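Local coordinates for cobalamin-binding protein (Desulfitobacterium hafniense, PDB 4JGI) that binds methylcobalamin and probably serves as the corrinoid-carrying subunit of an O-demethylase methyl-transfer system, at residues I60-Q71 against I108-S116; V129-K137 against E159-L169. All coordinates share one frame; numbering follows the deposited sequence.

How the contacts relate
Contact 1 (60-71 against 108-116) joins the N-terminal helical part of the chain to the Rossmann-like cobalamin-binding part, and it lies at the cofactor: Ile60, Leu63, Ile108 and Phe109 all belong to the methylcobalamin pocket, with the Leu63 side chain about 3 Å from the ligand. Contact 2 (129-137 against 159-169) falls wholly within the Rossmann-like part, where two helices pack beside each other on the parallel sheet; its Ile132 side chain stays about 11 Å from the cofactor. The two contacts follow one another along the chain, with centres 28 Å apart and nearest atoms about 12 Å apart, and do not touch.

Contact 1 (I60-Q71 against I108-S116); sequences IGDLIFAGEILQ and IFRTMAEAS
Ile108 meets Ile64 and Ile60 through its CD1 methyl, which lies 3.7 Å from Ile64 CG1. Its CG2 branch, anti to the backbone N (CG1 chi1 -63°), turns instead to Leu63 CB. Met112 lays CG against Gly67 CA and, running extended (chi2 177°), brings CE to 3.4 Å from Leu63 O. Further along, Ala115 CB sits against Leu70 CG at 3.8 Å. Gly67 permits this closeness: the helices run at 26° with axes 8.3 Å apart, and a CB on Gly67 would clash with Thr111 CG2. Cut back to an alanine, Ile108 would lose both CD1 and CG2, which would probably open a gap facing Ile60, Ile64 and Leu63 beside the cofactor.

No direct hydrogen bond joins the helices; waters do the bridging. One donates to Gln71 OE1 (2.6 Å) and to Thr111 O, while another accepts from Gln71 NE2, itself bonded to Asp75, and donates to Glu114 O. The Thr111 hydroxyl bonds back to Asn107 O in its own helix. The chemistry is thus an apolar, glycine-dependent seam with a hydrated margin, joining the helical part to the Rossmann-like part where methylcobalamin touches both helices.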
loop_
_atom_site.group_PDB
_atom_site.type_symbol
_atom_site.label_atom_id
_atom_site.label_comp_id
_atom_site.label_asym_id
_atom_site.label_seq_id
_atom_site.Cartn_x
_atom_site.Cartn_y
_atom_site.Cartn_z
ATOM N N ILE A 60 -9.141 6.529 11.461
ATOM C CA ILE A 60 -7.731 6.124 11.317
ATOM C C ILE A 60 -7.460 4.791 12.016
ATOM O O ILE A 60 -6.746 3.938 11.494
ATOM C CB ILE A 60 -6.804 7.239 11.897
ATOM C CG1 ILE A 60 -6.958 8.435 10.965
ATOM C CG2 ILE A 60 -5.330 6.838 12.032
ATOM C CD1 ILE A 60 -6.672 8.184 9.501
ATOM N N GLY A 61 -7.974 4.619 13.231
ATOM C CA GLY A 61 -7.748 3.368 13.930
ATOM C C GLY A 61 -8.148 2.150 13.101
ATOM O O GLY A 61 -7.438 1.107 13.095
ATOM N N ASP A 62 -9.250 2.228 12.361
ATOM C CA ASP A 62 -9.681 1.092 11.573
ATOM C C ASP A 62 -8.699 0.790 10.459
ATOM O O ASP A 62 -8.514 -0.347 10.127
ATOM C CB ASP A 62 -11.058 1.372 10.993
ATOM C CG ASP A 62 -12.061 1.570 12.099
ATOM O OD1 ASP A 62 -12.169 0.621 12.960
ATOM O OD2 ASP A 62 -12.660 2.653 12.252
ATOM N N LEU A 63 -8.057 1.832 9.934
ATOM C CA LEU A 63 -7.048 1.563 8.948
ATOM C C LEU A 63 -5.805 0.864 9.553
ATOM O O LEU A 63 -5.174 0.049 8.876
ATOM C CB LEU A 63 -6.626 2.797 8.205
ATOM C CG LEU A 63 -7.700 3.550 7.485
ATOM C CD1 LEU A 63 -7.080 4.801 6.854
ATOM C CD2 LEU A 63 -8.376 2.767 6.412
ATOM N N ILE A 64 -5.402 1.262 10.763
ATOM C CA ILE A 64 -4.354 0.562 11.420
ATOM C C ILE A 64 -4.721 -0.913 11.606
ATOM O O ILE A 64 -3.956 -1.841 11.295
ATOM C CB ILE A 64 -4.069 1.271 12.749
ATOM C CG1 ILE A 64 -3.549 2.679 12.476
ATOM C CG2 ILE A 64 -3.063 0.427 13.590
ATOM C CD1 ILE A 64 -3.420 3.522 13.708
ATOM N N PHE A 65 -5.936 -1.130 12.112
ATOM C CA PHE A 65 -6.448 -2.468 12.329
ATOM C C PHE A 65 -6.456 -3.329 11.076
ATOM O O PHE A 65 -5.999 -4.474 11.112
ATOM C CB PHE A 65 -7.834 -2.502 12.945
ATOM C CG PHE A 65 -8.013 -1.728 14.259
ATOM C CD1 PHE A 65 -6.972 -1.364 15.104
ATOM C CD2 PHE A 65 -9.275 -1.354 14.610
ATOM C CE1 PHE A 65 -7.223 -0.633 16.236
ATOM C CE2 PHE A 65 -9.534 -0.630 15.716
ATOM C CZ PHE A 65 -8.492 -0.226 16.516
ATOM N N ALA A 66 -6.896 -2.730 9.964
ATOM C CA ALA A 66 -7.010 -3.485 8.771
ATOM C C ALA A 66 -5.710 -4.053 8.319
ATOM O O ALA A 66 -5.635 -5.219 7.861
ATOM C CB ALA A 66 -7.630 -2.628 7.663
ATOM N N GLY A 67 -4.655 -3.227 8.334
ATOM C CA GLY A 67 -3.381 -3.740 7.956
ATOM C C GLY A 67 -2.848 -4.911 8.788
ATOM O O GLY A 67 -2.307 -5.891 8.285
ATOM N N GLU A 68 -3.014 -4.755 10.103
ATOM C CA GLU A 68 -2.585 -5.784 11.015
ATOM C C GLU A 68 -3.402 -7.054 10.875
ATOM O O GLU A 68 -2.860 -8.154 10.920
ATOM C CB GLU A 68 -2.639 -5.304 12.454
ATOM C CG GLU A 68 -1.777 -4.063 12.704
ATOM C CD GLU A 68 -0.307 -4.094 12.339
ATOM O OE1 GLU A 68 0.280 -5.158 12.244
ATOM O OE2 GLU A 68 0.248 -3.017 12.074
ATOM N N ILE A 69 -4.696 -6.889 10.626
ATOM C CA ILE A 69 -5.586 -8.052 10.435
ATOM C C ILE A 69 -5.272 -8.788 9.128
ATOM O O ILE A 69 -5.124 -10.028 9.049
ATOM C CB ILE A 69 -7.066 -7.621 10.476
ATOM C CG1 ILE A 69 -7.459 -7.264 11.936
ATOM C CG2 ILE A 69 -8.036 -8.662 9.900
ATOM C CD1 ILE A 69 -8.781 -6.579 12.052
ATOM N N LEU A 70 -5.016 -8.039 8.064
ATOM C CA LEU A 70 -4.613 -8.714 6.788
ATOM C C LEU A 70 -3.293 -9.436 6.981
ATOM O O LEU A 70 -3.092 -10.535 6.500
ATOM C CB LEU A 70 -4.573 -7.734 5.632
ATOM C CG LEU A 70 -4.275 -8.347 4.273
ATOM C CD1 LEU A 70 -5.355 -9.366 3.906
ATOM C CD2 LEU A 70 -4.217 -7.230 3.217
ATOM N N GLN A 71 -2.311 -8.760 7.598
ATOM C CA GLN A 71 -1.021 -9.410 7.761
ATOM C C GLN A 71 -1.152 -10.684 8.551
ATOM O O GLN A 71 -0.470 -11.646 8.253
ATOM C CB GLN A 71 -0.026 -8.446 8.415
ATOM C CG GLN A 71 1.374 -9.006 8.469
ATOM C CD GLN A 71 1.969 -9.224 7.081
ATOM O OE1 GLN A 71 2.314 -8.291 6.438
ATOM N NE2 GLN A 71 2.118 -10.466 6.683
ATOM N N ILE A 108 1.045 3.269 7.944
ATOM C CA ILE A 108 -0.214 2.575 7.666
ATOM C C ILE A 108 -0.194 1.956 6.281
ATOM O O ILE A 108 -0.462 0.780 6.103
ATOM C CB ILE A 108 -1.446 3.500 7.892
ATOM C CG1 ILE A 108 -1.520 3.901 9.340
ATOM C CG2 ILE A 108 -2.689 2.832 7.415
ATOM C CD1 ILE A 108 -2.612 4.928 9.642
ATOM N N PHE A 109 0.233 2.725 5.298
ATOM C CA PHE A 109 0.407 2.209 3.972
ATOM C C PHE A 109 1.451 1.120 3.886
ATOM O O PHE A 109 1.177 0.104 3.252
ATOM C CB PHE A 109 0.698 3.366 3.025
ATOM C CG PHE A 109 1.013 2.902 1.626
ATOM C CD1 PHE A 109 -0.014 2.455 0.766
ATOM C CD2 PHE A 109 2.287 2.850 1.163
ATOM C CE1 PHE A 109 0.291 1.936 -0.509
ATOM C CE2 PHE A 109 2.564 2.377 -0.103
ATOM C CZ PHE A 109 1.568 1.937 -0.955
ATOM N N ARG A 110 2.585 1.288 4.537
ATOM C CA ARG A 110 3.615 0.293 4.544
ATOM C C ARG A 110 3.046 -1.032 5.046
ATOM O O ARG A 110 3.282 -2.102 4.454
ATOM C CB ARG A 110 4.785 0.753 5.453
ATOM C CG ARG A 110 5.877 -0.261 5.562
ATOM C CD ARG A 110 6.875 0.162 6.622
ATOM N NE ARG A 110 6.286 0.199 7.958
ATOM C CZ ARG A 110 6.788 0.820 9.033
ATOM N NH1 ARG A 110 7.833 1.620 8.962
ATOM N NH2 ARG A 110 6.139 0.719 10.201
ATOM N N THR A 111 2.260 -1.002 6.130
ATOM C CA THR A 111 1.739 -2.240 6.712
ATOM C C THR A 111 0.767 -2.873 5.698
ATOM O O THR A 111 0.833 -4.093 5.503
ATOM C CB THR A 111 1.046 -1.962 8.035
ATOM O OG1 THR A 111 2.019 -1.338 8.921
ATOM C CG2 THR A 111 0.444 -3.256 8.614
ATOM N N MET A 112 -0.128 -2.114 5.089
ATOM C CA MET A 112 -1.098 -2.662 4.109
ATOM C C MET A 112 -0.372 -3.211 2.910
ATOM O O MET A 112 -0.740 -4.257 2.425
ATOM C CB MET A 112 -2.124 -1.641 3.699
ATOM C CG MET A 112 -3.027 -1.236 4.867
ATOM S SD MET A 112 -4.096 0.034 4.177
ATOM C CE MET A 112 -5.308 0.212 5.472
ATOM N N ALA A 113 0.663 -2.525 2.463
ATOM C CA ALA A 113 1.366 -2.962 1.251
ATOM C C ALA A 113 2.133 -4.259 1.479
ATOM O O ALA A 113 2.106 -5.184 0.662
ATOM C CB ALA A 113 2.325 -1.864 0.798
ATOM N N GLU A 114 2.796 -4.364 2.645
ATOM C CA GLU A 114 3.491 -5.565 3.079
ATOM C C GLU A 114 2.494 -6.758 3.190
ATOM O O GLU A 114 2.787 -7.820 2.716
ATOM C CB GLU A 114 4.335 -5.326 4.364
ATOM C CG GLU A 114 5.561 -4.503 4.049
ATOM C CD GLU A 114 6.505 -4.269 5.281
ATOM O OE1 GLU A 114 5.974 -4.207 6.433
ATOM O OE2 GLU A 114 7.761 -4.117 5.088
ATOM N N ALA A 115 1.344 -6.508 3.766
ATOM C CA ALA A 115 0.326 -7.517 3.910
ATOM C C ALA A 115 -0.293 -7.922 2.586
ATOM O O ALA A 115 -0.917 -8.968 2.513
ATOM C CB ALA A 115 -0.770 -7.021 4.840
ATOM N N SER A 116 -0.142 -7.104 1.547
ATOM C CA SER A 116 -0.681 -7.332 0.239
ATOM C C SER A 116 0.346 -7.886 -0.697
ATOM O O SER A 116 0.052 -7.959 -1.888
ATOM C CB SER A 116 -1.137 -6.030 -0.334
ATOM O OG SER A 116 -2.229 -5.503 0.414
HETATM O O HOH W 1 -2.356 -0.638 8.348
HETATM O O HOH W 2 2.586 -2.878 11.519
HETATM O O HOH W 3 2.137 -5.856 7.397
HETATM O O HOH W 4 2.508 -10.629 3.479
#

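Contact 2 (V129-K137 against E159-L169); sequences VKIIVDKVK and ETVDALKAEGL
Val129 splits its two methyls over Glu159, Thr160 and Ala163: CG1 rests 3.9 Å from Ala163 CB, while CG2 points at Thr160 OG1, 3.5 Å away, and also touches Glu159 CB. That hydroxyl is bonded to Ser156 O in its own helix, and the valine methyl simply packs on it. Thr160 CG2, anti to the backbone N (OG1 chi1 -59°), turns to Ile132 CG2 at 3.9 Å, the two side chains crossing at about a right angle.

One turn on, Val133 CG2 touches both Ala163 CB and Leu164 CD2, with CG1 against Glu167 CG. Both helices follow strands of the parallel Rossmann-like sheet and lie side by side at 44°, their axes 9.5 Å apart; Ile132, Val136 and Thr160 also reach strand 143-147 beneath them. A Schellman motif with Gly168 at positive phi ends helix 151-166 and swings Leu169 back, so that its CD1 packs on Val136 CG1. Leu169 CD1 also lies 3.8 Å from Lys137 CG. From there the lysine chain extends to a salt bridge: Lys137 NZ lies 3.2 Å from Glu167 OE1, approaching from above the carboxylate plane, 59° out of it.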
loop_
_atom_site.group_PDB
_atom_site.type_symbol
_atom_site.label_atom_id
_atom_site.label_comp_id
_atom_site.label_asym_id
_atom_site.label_seq_id
_atom_site.Cartn_x
_atom_site.Cartn_y
_atom_site.Cartn_z
ATOM N N VAL A 129 16.320 13.614 -1.673
ATOM C CA VAL A 129 16.136 13.215 -3.059
ATOM C C VAL A 129 17.168 12.238 -3.524
ATOM O O VAL A 129 16.887 11.158 -4.109
ATOM C CB VAL A 129 16.073 14.428 -3.964
ATOM C CG1 VAL A 129 16.074 13.981 -5.386
ATOM C CG2 VAL A 129 14.846 15.292 -3.646
ATOM N N LYS A 130 18.421 12.619 -3.314
ATOM C CA LYS A 130 19.525 11.783 -3.857
ATOM C C LYS A 130 19.526 10.350 -3.301
ATOM O O LYS A 130 19.863 9.377 -3.896
ATOM C CB LYS A 130 20.877 12.392 -3.594
ATOM C CG LYS A 130 21.197 13.599 -4.392
ATOM C CD LYS A 130 22.518 14.236 -3.959
ATOM C CE LYS A 130 22.735 15.513 -4.738
ATOM N NZ LYS A 130 23.720 16.367 -4.039
ATOM N N ILE A 131 19.131 10.238 -2.039
ATOM C CA ILE A 131 19.021 8.896 -1.384
ATOM C C ILE A 131 17.874 8.048 -1.939
ATOM O O ILE A 131 18.001 6.850 -2.136
ATOM C CB ILE A 131 18.893 9.083 0.140
ATOM C CG1 ILE A 131 20.156 9.835 0.656
ATOM C CG2 ILE A 131 18.602 7.760 0.838
ATOM C CD1 ILE A 131 21.054 9.150 1.509
ATOM N N ILE A 132 16.716 8.675 -2.156
ATOM C CA ILE A 132 15.642 8.002 -2.874
ATOM C C ILE A 132 16.080 7.526 -4.279
ATOM O O ILE A 132 15.881 6.355 -4.583
ATOM C CB ILE A 132 14.393 8.856 -2.999
ATOM C CG1 ILE A 132 13.877 9.368 -1.581
ATOM C CG2 ILE A 132 13.287 8.156 -3.809
ATOM C CD1 ILE A 132 12.729 10.317 -1.628
ATOM N N VAL A 133 16.676 8.445 -5.044
ATOM C CA VAL A 133 17.114 8.056 -6.374
ATOM C C VAL A 133 18.158 6.943 -6.354
ATOM O O VAL A 133 18.067 5.944 -7.139
ATOM C CB VAL A 133 17.607 9.276 -7.159
ATOM C CG1 VAL A 133 18.269 8.843 -8.497
ATOM C CG2 VAL A 133 16.528 10.249 -7.349
ATOM N N ASP A 134 19.130 6.995 -5.440
ATOM C CA ASP A 134 20.087 5.906 -5.298
ATOM C C ASP A 134 19.459 4.557 -4.964
ATOM O O ASP A 134 19.809 3.497 -5.530
ATOM C CB ASP A 134 21.232 6.294 -4.354
ATOM C CG ASP A 134 22.194 7.395 -5.016
ATOM O OD1 ASP A 134 22.096 7.703 -6.246
ATOM O OD2 ASP A 134 23.026 8.005 -4.324
ATOM N N LYS A 135 18.406 4.568 -4.136
ATOM C CA LYS A 135 17.745 3.355 -3.807
ATOM C C LYS A 135 16.980 2.755 -5.020
ATOM O O LYS A 135 16.939 1.595 -5.211
ATOM C CB LYS A 135 16.766 3.560 -2.645
ATOM C CG LYS A 135 16.267 2.243 -2.049
ATOM C CD LYS A 135 17.393 1.457 -1.331
ATOM C CE LYS A 135 16.876 0.321 -0.520
ATOM N NZ LYS A 135 18.079 -0.237 0.201
ATOM N N VAL A 136 16.409 3.623 -5.836
ATOM C CA VAL A 136 15.703 3.189 -7.053
ATOM C C VAL A 136 16.710 2.561 -8.012
ATOM O O VAL A 136 16.440 1.493 -8.562
ATOM C CB VAL A 136 14.984 4.364 -7.693
ATOM C CG1 VAL A 136 14.482 4.022 -9.085
ATOM C CG2 VAL A 136 13.861 4.897 -6.856
ATOM N N LYS A 137 17.888 3.166 -8.153
ATOM C CA LYS A 137 18.917 2.520 -8.970
ATOM C C LYS A 137 19.330 1.145 -8.473
ATOM O O LYS A 137 19.626 0.249 -9.261
ATOM C CB LYS A 137 20.196 3.391 -9.059
ATOM C CG LYS A 137 20.020 4.696 -9.764
ATOM C CD LYS A 137 21.280 5.524 -9.673
ATOM C CE LYS A 137 21.075 6.801 -10.465
ATOM N NZ LYS A 137 22.312 7.547 -10.771
ATOM N N GLU A 159 10.868 17.540 -6.980
ATOM C CA GLU A 159 12.266 17.331 -7.224
ATOM C C GLU A 159 12.721 15.886 -7.391
ATOM O O GLU A 159 13.605 15.540 -8.210
ATOM C CB GLU A 159 13.083 17.969 -6.115
ATOM C CG GLU A 159 12.896 19.482 -6.078
ATOM C CD GLU A 159 13.402 20.109 -4.783
ATOM O OE1 GLU A 159 13.797 19.349 -3.843
ATOM O OE2 GLU A 159 13.428 21.368 -4.713
ATOM N N THR A 160 12.096 14.982 -6.616
ATOM C CA THR A 160 12.389 13.548 -6.725
ATOM C C THR A 160 11.955 13.005 -8.117
ATOM O O THR A 160 12.730 12.296 -8.788
ATOM C CB THR A 160 11.647 12.763 -5.652
ATOM O OG1 THR A 160 12.046 13.243 -4.369
ATOM C CG2 THR A 160 11.935 11.297 -5.726
ATOM N N VAL A 161 10.782 13.381 -8.561
ATOM C CA VAL A 161 10.303 12.957 -9.912
ATOM C C VAL A 161 11.211 13.513 -10.995
ATOM O O VAL A 161 11.590 12.768 -11.890
ATOM C CB VAL A 161 8.851 13.378 -10.137
ATOM C CG1 VAL A 161 8.423 13.125 -11.582
ATOM C CG2 VAL A 161 7.985 12.594 -9.156
ATOM N N ASP A 162 11.601 14.751 -10.823
ATOM C CA ASP A 162 12.460 15.422 -11.831
ATOM C C ASP A 162 13.825 14.699 -11.879
ATOM O O ASP A 162 14.439 14.472 -12.958
ATOM C CB ASP A 162 12.668 16.854 -11.522
ATOM C CG ASP A 162 11.429 17.686 -11.817
ATOM O OD1 ASP A 162 10.509 17.153 -12.487
ATOM O OD2 ASP A 162 11.393 18.919 -11.434
ATOM N N ALA A 163 14.363 14.336 -10.720
ATOM C CA ALA A 163 15.609 13.569 -10.653
ATOM C C ALA A 163 15.517 12.187 -11.284
ATOM O O ALA A 163 16.402 11.731 -11.924
ATOM C CB ALA A 163 16.091 13.454 -9.248
ATOM N N LEU A 164 14.391 11.515 -11.110
ATOM C CA LEU A 164 14.174 10.217 -11.748
ATOM C C LEU A 164 14.118 10.382 -13.256
ATOM O O LEU A 164 14.613 9.488 -13.990
ATOM C CB LEU A 164 12.912 9.551 -11.213
ATOM C CG LEU A 164 13.007 9.167 -9.706
ATOM C CD1 LEU A 164 11.580 8.786 -9.276
ATOM C CD2 LEU A 164 13.974 8.023 -9.508
ATOM N N LYS A 165 13.516 11.459 -13.728
ATOM C CA LYS A 165 13.472 11.772 -15.163
ATOM C C LYS A 165 14.920 12.013 -15.679
ATOM O O LYS A 165 15.311 11.435 -16.742
ATOM C CB LYS A 165 12.548 12.999 -15.473
ATOM C CG LYS A 165 11.054 12.739 -15.427
ATOM C CD LYS A 165 10.179 13.999 -15.739
ATOM C CE LYS A 165 8.747 13.942 -15.049
ATOM N NZ LYS A 165 7.693 15.110 -14.735
ATOM N N ALA A 166 15.715 12.773 -14.953
ATOM C CA ALA A 166 17.084 13.066 -15.379
ATOM C C ALA A 166 17.977 11.841 -15.475
ATOM O O ALA A 166 18.859 11.758 -16.330
ATOM C CB ALA A 166 17.689 14.095 -14.459
ATOM N N GLU A 167 17.719 10.862 -14.617
ATOM C CA GLU A 167 18.491 9.655 -14.565
ATOM C C GLU A 167 17.950 8.602 -15.500
ATOM O O GLU A 167 18.485 7.527 -15.481
ATOM C CB GLU A 167 18.491 9.102 -13.118
ATOM C CG GLU A 167 19.164 10.040 -12.143
ATOM C CD GLU A 167 20.608 10.413 -12.583
ATOM O OE1 GLU A 167 21.390 9.548 -13.073
ATOM O OE2 GLU A 167 20.970 11.625 -12.551
ATOM N N GLY A 168 16.878 8.876 -16.272
ATOM C CA GLY A 168 16.333 7.838 -17.177
ATOM C C GLY A 168 15.605 6.677 -16.514
ATOM O O GLY A 168 15.467 5.598 -17.061
ATOM N N LEU A 169 15.207 6.908 -15.280
ATOM C CA LEU A 169 14.482 5.895 -14.480
ATOM C C LEU A 169 12.944 6.042 -14.448
ATOM O O LEU A 169 12.223 5.053 -14.153
ATOM C CB LEU A 169 15.014 5.875 -13.048
ATOM C CG LEU A 169 16.527 5.673 -12.927
ATOM C CD1 LEU A 169 16.922 6.033 -11.496
ATOM C CD2 LEU A 169 16.844 4.212 -13.221
#